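Local coordinates for acetylxylan esterase A (Aspergillus awamori, PDB 5X6S), which removes acetyl side groups from the backbone of acetylated xylan, as a secreted serine esterase of the carbohydrate esterase 1 family, at residues Y20-N25 / T55-Y60; F136-V141 / R191-I196. All coordinates share one frame; numbering follows the deposited sequence.

Interaction 1. Residues Y20-N25 / T55-Y60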
# COMPACT_ATOMS: atom_id res chain seq x y z
N TYR A 20 -17.07 -3.93 13.53
CA TYR A 20 -16.76 -4.86 14.62
C TYR A 20 -15.44 -5.51 14.34
O TYR A 20 -15.17 -5.90 13.19
CB TYR A 20 -17.83 -5.92 14.81
CG TYR A 20 -19.21 -5.35 15.10
CD1 TYR A 20 -19.99 -4.84 14.09
CD2 TYR A 20 -19.70 -5.28 16.38
CE1 TYR A 20 -21.28 -4.34 14.32
CE2 TYR A 20 -20.97 -4.77 16.65
CZ TYR A 20 -21.75 -4.30 15.61
OH TYR A 20 -22.97 -3.75 15.85
N ILE A 21 -14.61 -5.66 15.36
CA ILE A 21 -13.33 -6.36 15.20
C ILE A 21 -13.13 -7.50 16.17
O ILE A 21 -13.55 -7.44 17.34
CB ILE A 21 -12.11 -5.41 15.30
CG1 ILE A 21 -12.02 -4.75 16.67
CG2 ILE A 21 -12.23 -4.33 14.27
CD1 ILE A 21 -10.70 -3.96 16.82
N TYR A 22 -12.51 -8.57 15.68
CA TYR A 22 -12.05 -9.61 16.55
C TYR A 22 -10.55 -9.47 16.72
O TYR A 22 -9.80 -9.65 15.75
CB TYR A 22 -12.40 -11.02 16.07
CG TYR A 22 -11.96 -12.08 17.05
CD1 TYR A 22 -12.75 -12.43 18.15
CD2 TYR A 22 -10.76 -12.75 16.91
CE1 TYR A 22 -12.32 -13.41 19.08
CE2 TYR A 22 -10.34 -13.72 17.80
CZ TYR A 22 -11.14 -14.05 18.90
OH TYR A 22 -10.71 -15.03 19.78
N VAL A 23 -10.14 -9.23 17.96
CA VAL A 23 -8.71 -9.18 18.30
C VAL A 23 -8.35 -10.46 19.06
O VAL A 23 -8.87 -10.68 20.17
CB VAL A 23 -8.36 -7.93 19.15
CG1 VAL A 23 -6.86 -7.87 19.39
CG2 VAL A 23 -8.81 -6.64 18.46
N PRO A 24 -7.54 -11.35 18.45
CA PRO A 24 -7.31 -12.61 19.13
C PRO A 24 -6.46 -12.49 20.40
O PRO A 24 -5.72 -11.53 20.56
CB PRO A 24 -6.57 -13.43 18.09
CG PRO A 24 -5.85 -12.42 17.23
CD PRO A 24 -6.82 -11.26 17.18
N ASN A 25 -6.62 -13.45 21.28
CA ASN A 25 -5.68 -13.65 22.37
C ASN A 25 -4.25 -13.82 21.91
O ASN A 25 -3.39 -13.16 22.43
CB ASN A 25 -6.14 -14.83 23.21
CG ASN A 25 -7.35 -14.47 24.02
OD1 ASN A 25 -7.46 -13.31 24.52
ND2 ASN A 25 -8.28 -15.41 24.17
N THR A 55 -11.35 -18.07 14.49
CA THR A 55 -10.64 -19.28 14.89
C THR A 55 -9.22 -19.25 14.29
O THR A 55 -8.23 -19.48 14.99
CB THR A 55 -11.41 -20.58 14.44
OG1 THR A 55 -12.64 -20.66 15.15
CG2 THR A 55 -10.62 -21.84 14.69
N LEU A 56 -9.13 -18.94 13.01
CA LEU A 56 -7.83 -18.84 12.32
C LEU A 56 -6.92 -17.70 12.86
O LEU A 56 -5.67 -17.84 12.89
CB LEU A 56 -8.03 -18.74 10.82
CG LEU A 56 -8.63 -19.98 10.12
CD1 LEU A 56 -9.20 -19.63 8.75
CD2 LEU A 56 -7.61 -21.13 10.01
N SER A 57 -7.52 -16.59 13.29
CA SER A 57 -6.76 -15.46 13.88
C SER A 57 -6.03 -15.90 15.15
O SER A 57 -5.00 -15.38 15.48
CB SER A 57 -7.68 -14.29 14.21
OG SER A 57 -8.32 -14.45 15.44
N GLU A 58 -6.57 -16.89 15.84
CA GLU A 58 -5.88 -17.43 17.00
C GLU A 58 -4.69 -18.31 16.62
O GLU A 58 -3.80 -18.51 17.45
CB GLU A 58 -6.86 -18.18 17.91
CG GLU A 58 -7.91 -17.26 18.57
CD GLU A 58 -7.37 -16.33 19.64
OE1 GLU A 58 -6.15 -16.35 19.96
OE2 GLU A 58 -8.18 -15.53 20.16
N GLN A 59 -4.65 -18.81 15.39
CA GLN A 59 -3.49 -19.51 14.93
C GLN A 59 -2.46 -18.52 14.42
O GLN A 59 -1.27 -18.63 14.75
CB GLN A 59 -3.84 -20.49 13.84
CG GLN A 59 -4.70 -21.63 14.32
CD GLN A 59 -5.29 -22.43 13.18
OE1 GLN A 59 -4.61 -22.71 12.16
NE2 GLN A 59 -6.60 -22.76 13.32
N TYR A 60 -2.92 -17.57 13.61
CA TYR A 60 -2.00 -16.72 12.80
C TYR A 60 -1.81 -15.32 13.33
O TYR A 60 -0.91 -14.59 12.91
CB TYR A 60 -2.48 -16.74 11.33
CG TYR A 60 -2.38 -18.09 10.67
CD1 TYR A 60 -1.15 -18.65 10.34
CD2 TYR A 60 -3.52 -18.84 10.42
CE1 TYR A 60 -1.08 -19.89 9.73
CE2 TYR A 60 -3.45 -20.09 9.84
CZ TYR A 60 -2.22 -20.61 9.51
OH TYR A 60 -2.18 -21.84 8.90

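Interaction 2. Residues F136-V141 / R191-I196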
# COMPACT_ATOMS: atom_id res chain seq x y z
N PHE A 136 -5.04 -3.39 -0.07
CA PHE A 136 -5.22 -4.84 -0.03
C PHE A 136 -4.16 -5.60 -0.82
O PHE A 136 -3.94 -5.31 -2.00
CB PHE A 136 -6.60 -5.23 -0.51
CG PHE A 136 -7.71 -4.61 0.29
CD1 PHE A 136 -7.92 -4.99 1.61
CD2 PHE A 136 -8.48 -3.58 -0.26
CE1 PHE A 136 -8.89 -4.39 2.37
CE2 PHE A 136 -9.44 -2.95 0.48
CZ PHE A 136 -9.67 -3.35 1.81
N ALA A 137 -3.50 -6.56 -0.14
CA ALA A 137 -2.50 -7.44 -0.72
C ALA A 137 -3.14 -8.53 -1.56
O ALA A 137 -2.59 -8.96 -2.58
CB ALA A 137 -1.66 -8.06 0.38
N ALA A 138 -4.33 -8.99 -1.14
CA ALA A 138 -5.07 -10.08 -1.83
C ALA A 138 -6.47 -10.09 -1.34
O ALA A 138 -6.75 -9.53 -0.24
CB ALA A 138 -4.42 -11.46 -1.58
N ALA A 139 -7.35 -10.69 -2.13
CA ALA A 139 -8.78 -10.77 -1.86
C ALA A 139 -9.28 -12.11 -2.28
O ALA A 139 -8.79 -12.66 -3.31
CB ALA A 139 -9.53 -9.74 -2.64
N THR A 140 -10.29 -12.62 -1.55
CA THR A 140 -10.97 -13.91 -1.92
C THR A 140 -12.44 -13.63 -2.02
O THR A 140 -13.06 -13.13 -1.06
CB THR A 140 -10.62 -15.07 -0.91
OG1 THR A 140 -9.21 -15.36 -0.95
CG2 THR A 140 -11.40 -16.37 -1.23
N VAL A 141 -13.04 -13.97 -3.15
CA VAL A 141 -14.42 -13.70 -3.47
C VAL A 141 -15.21 -15.02 -3.48
O VAL A 141 -14.90 -15.93 -4.30
CB VAL A 141 -14.54 -12.97 -4.84
CG1 VAL A 141 -15.95 -12.69 -5.26
CG2 VAL A 141 -13.72 -11.66 -4.84
N ARG A 191 -2.36 -3.51 -6.68
CA ARG A 191 -3.75 -3.97 -6.50
C ARG A 191 -3.77 -5.37 -5.84
O ARG A 191 -2.78 -6.12 -5.98
CB ARG A 191 -4.45 -4.04 -7.84
CG ARG A 191 -4.34 -2.78 -8.72
CD ARG A 191 -5.01 -3.01 -10.08
NE ARG A 191 -5.08 -1.76 -10.83
CZ ARG A 191 -6.10 -0.92 -10.83
NH1 ARG A 191 -7.18 -1.20 -10.14
NH2 ARG A 191 -6.04 0.24 -11.51
N PRO A 192 -4.85 -5.74 -5.14
CA PRO A 192 -4.80 -7.09 -4.54
C PRO A 192 -4.80 -8.23 -5.57
O PRO A 192 -5.52 -8.14 -6.59
CB PRO A 192 -6.09 -7.15 -3.70
CG PRO A 192 -7.01 -6.11 -4.31
CD PRO A 192 -6.10 -5.03 -4.82
N ARG A 193 -4.05 -9.28 -5.26
CA ARG A 193 -4.16 -10.56 -5.99
C ARG A 193 -5.58 -11.11 -5.73
O ARG A 193 -5.99 -11.22 -4.58
CB ARG A 193 -3.11 -11.52 -5.49
CG ARG A 193 -1.69 -11.05 -5.63
CD ARG A 193 -0.71 -12.10 -5.04
NE ARG A 193 -0.66 -12.10 -3.56
CZ ARG A 193 -1.28 -12.98 -2.78
NH1 ARG A 193 -2.00 -13.94 -3.31
NH2 ARG A 193 -1.19 -12.89 -1.45
N MET A 194 -6.32 -11.42 -6.80
CA MET A 194 -7.70 -11.82 -6.73
C MET A 194 -7.89 -13.34 -6.85
O MET A 194 -7.36 -13.96 -7.76
CB MET A 194 -8.53 -11.14 -7.80
CG MET A 194 -8.47 -9.63 -7.85
SD MET A 194 -8.97 -8.87 -6.26
CE MET A 194 -10.66 -9.32 -6.23
N GLN A 195 -8.71 -13.90 -5.96
CA GLN A 195 -9.12 -15.30 -6.01
C GLN A 195 -10.62 -15.34 -5.98
O GLN A 195 -11.26 -14.85 -5.01
CB GLN A 195 -8.55 -16.06 -4.81
CG GLN A 195 -8.92 -17.51 -4.75
CD GLN A 195 -8.33 -18.17 -3.50
OE1 GLN A 195 -8.69 -17.82 -2.36
NE2 GLN A 195 -7.39 -19.09 -3.71
N ILE A 196 -11.21 -15.91 -7.03
CA ILE A 196 -12.65 -15.86 -7.29
C ILE A 196 -13.27 -17.27 -7.27
O ILE A 196 -12.96 -18.09 -8.14
CB ILE A 196 -12.94 -15.20 -8.68
CG1 ILE A 196 -12.12 -13.93 -8.86
CG2 ILE A 196 -14.45 -15.05 -8.95
CD1 ILE A 196 -12.38 -12.81 -7.84
O HOH W 1 0.21 -9.37 -2.82
O HOH W 2 -0.79 -6.90 -4.43

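Interaction 1. Residues Y20-N25 / T55-Y60
The ring of Tyr-22 is met at its edge, near its plane: Ser-57 OG lies beside it, 3.2 Å from CE2, and Glu-58 OE2 sits at the hydroxyl end. The side chains of Tyr-22 and Glu-58 cross at about a right angle, and the carboxylate plane is turned 79° against the ring. Tyr-22 reaches across because its CG is anti to the backbone N (chi1 -177°), and its OH donates a short bond of 2.6 Å to Glu-58 OE2, on the anti lone pair. The syn lone pair of the same oxygen takes the backbone N-H of Asn-25, with N 2.8 Å from OE2. Two donors thus fix one oxygen, while Glu-58 OE1 accepts from the backbone N of Asn-26; such a grip would probably keep the carboxylate ionised. A bend at chi2 (-71°) turns the acid back over Pro-24, whose CB lies 3.4 Å from Glu-58 CD and 3.3 Å from Ser-57 OG. That hydroxyl is bonded within its own helix, to Ala-54 O. The contact ties strand 18-23 and the following Pro-24 and Asn-25 to helix 53-60; strands 3-7 and 63-68 flank strand 18-23, and Leu-56 and Tyr-60 pack against helix 265-272.

Interaction 2. Residues F136-V141 / R191-I196
Strands 138-141 and 193-196 run parallel, their directions 12° from each other, as neighbours in the central sheet of the alpha/beta-hydrolase fold. Packing is tightest on the face carrying Ala-139, Val-141, Met-194 and Ile-196. There Ile-196 CD1 presses to 3.5 Å from Val-141 CG2, closer than usual for carbons, the two side chains lying alongside each other. Met-194, bent at chi2 and chi3, curls back so that its SD comes 3.8 Å from Ala-139 CB; helices 120-131 and 208-221 pack over this face. Towards Ala-137 and Arg-191 the contact loosens and takes in water. One water donates to Ala-137 O and accepts from Arg-193 NE; a second donates to Arg-191 O, 2.6 Å away, and over a longer distance to Ala-137 O. The Arg-193 guanidinium places one face over Ala-138 CB, and Trp-271 takes it up by a cation-pi contact and through its carbonyl. On the same side of the sheet Thr-140 OG1 donates to Gln-195 OE1 across 2.9 Å, from above the amide carbonyl plane. Backbone bonds, ending with Val-141 N to Gln-195 O (2.7 Å), set the register, apolar contacts fill one face, and the guanidinium charge is probably stabilised by ring, carbonyl and water.

In the fold
Both interactions are buried and reach the same mixed sheet, but at different depths. Interaction 2 lies in the core, its centre about 7 Å from that of the chain, and joins two adjacent inner strands. Interaction 1, about 19 Å out with exposed Asn-25 at its rim, fastens a helix to a strand next to the outermost strand 3-7 and to the loop that follows. They do not touch, although helix 265-272 packs against elements of both. The chemistry follows the place: main-chain pairing with one apolar and one partly polar face in the middle, one acid gripped by a hydroxyl and a backbone N-H near the margin. Val-141 lies about 9 Å from the probable nucleophile Ser-119, side chain to side chain; interaction 1 is remote from it.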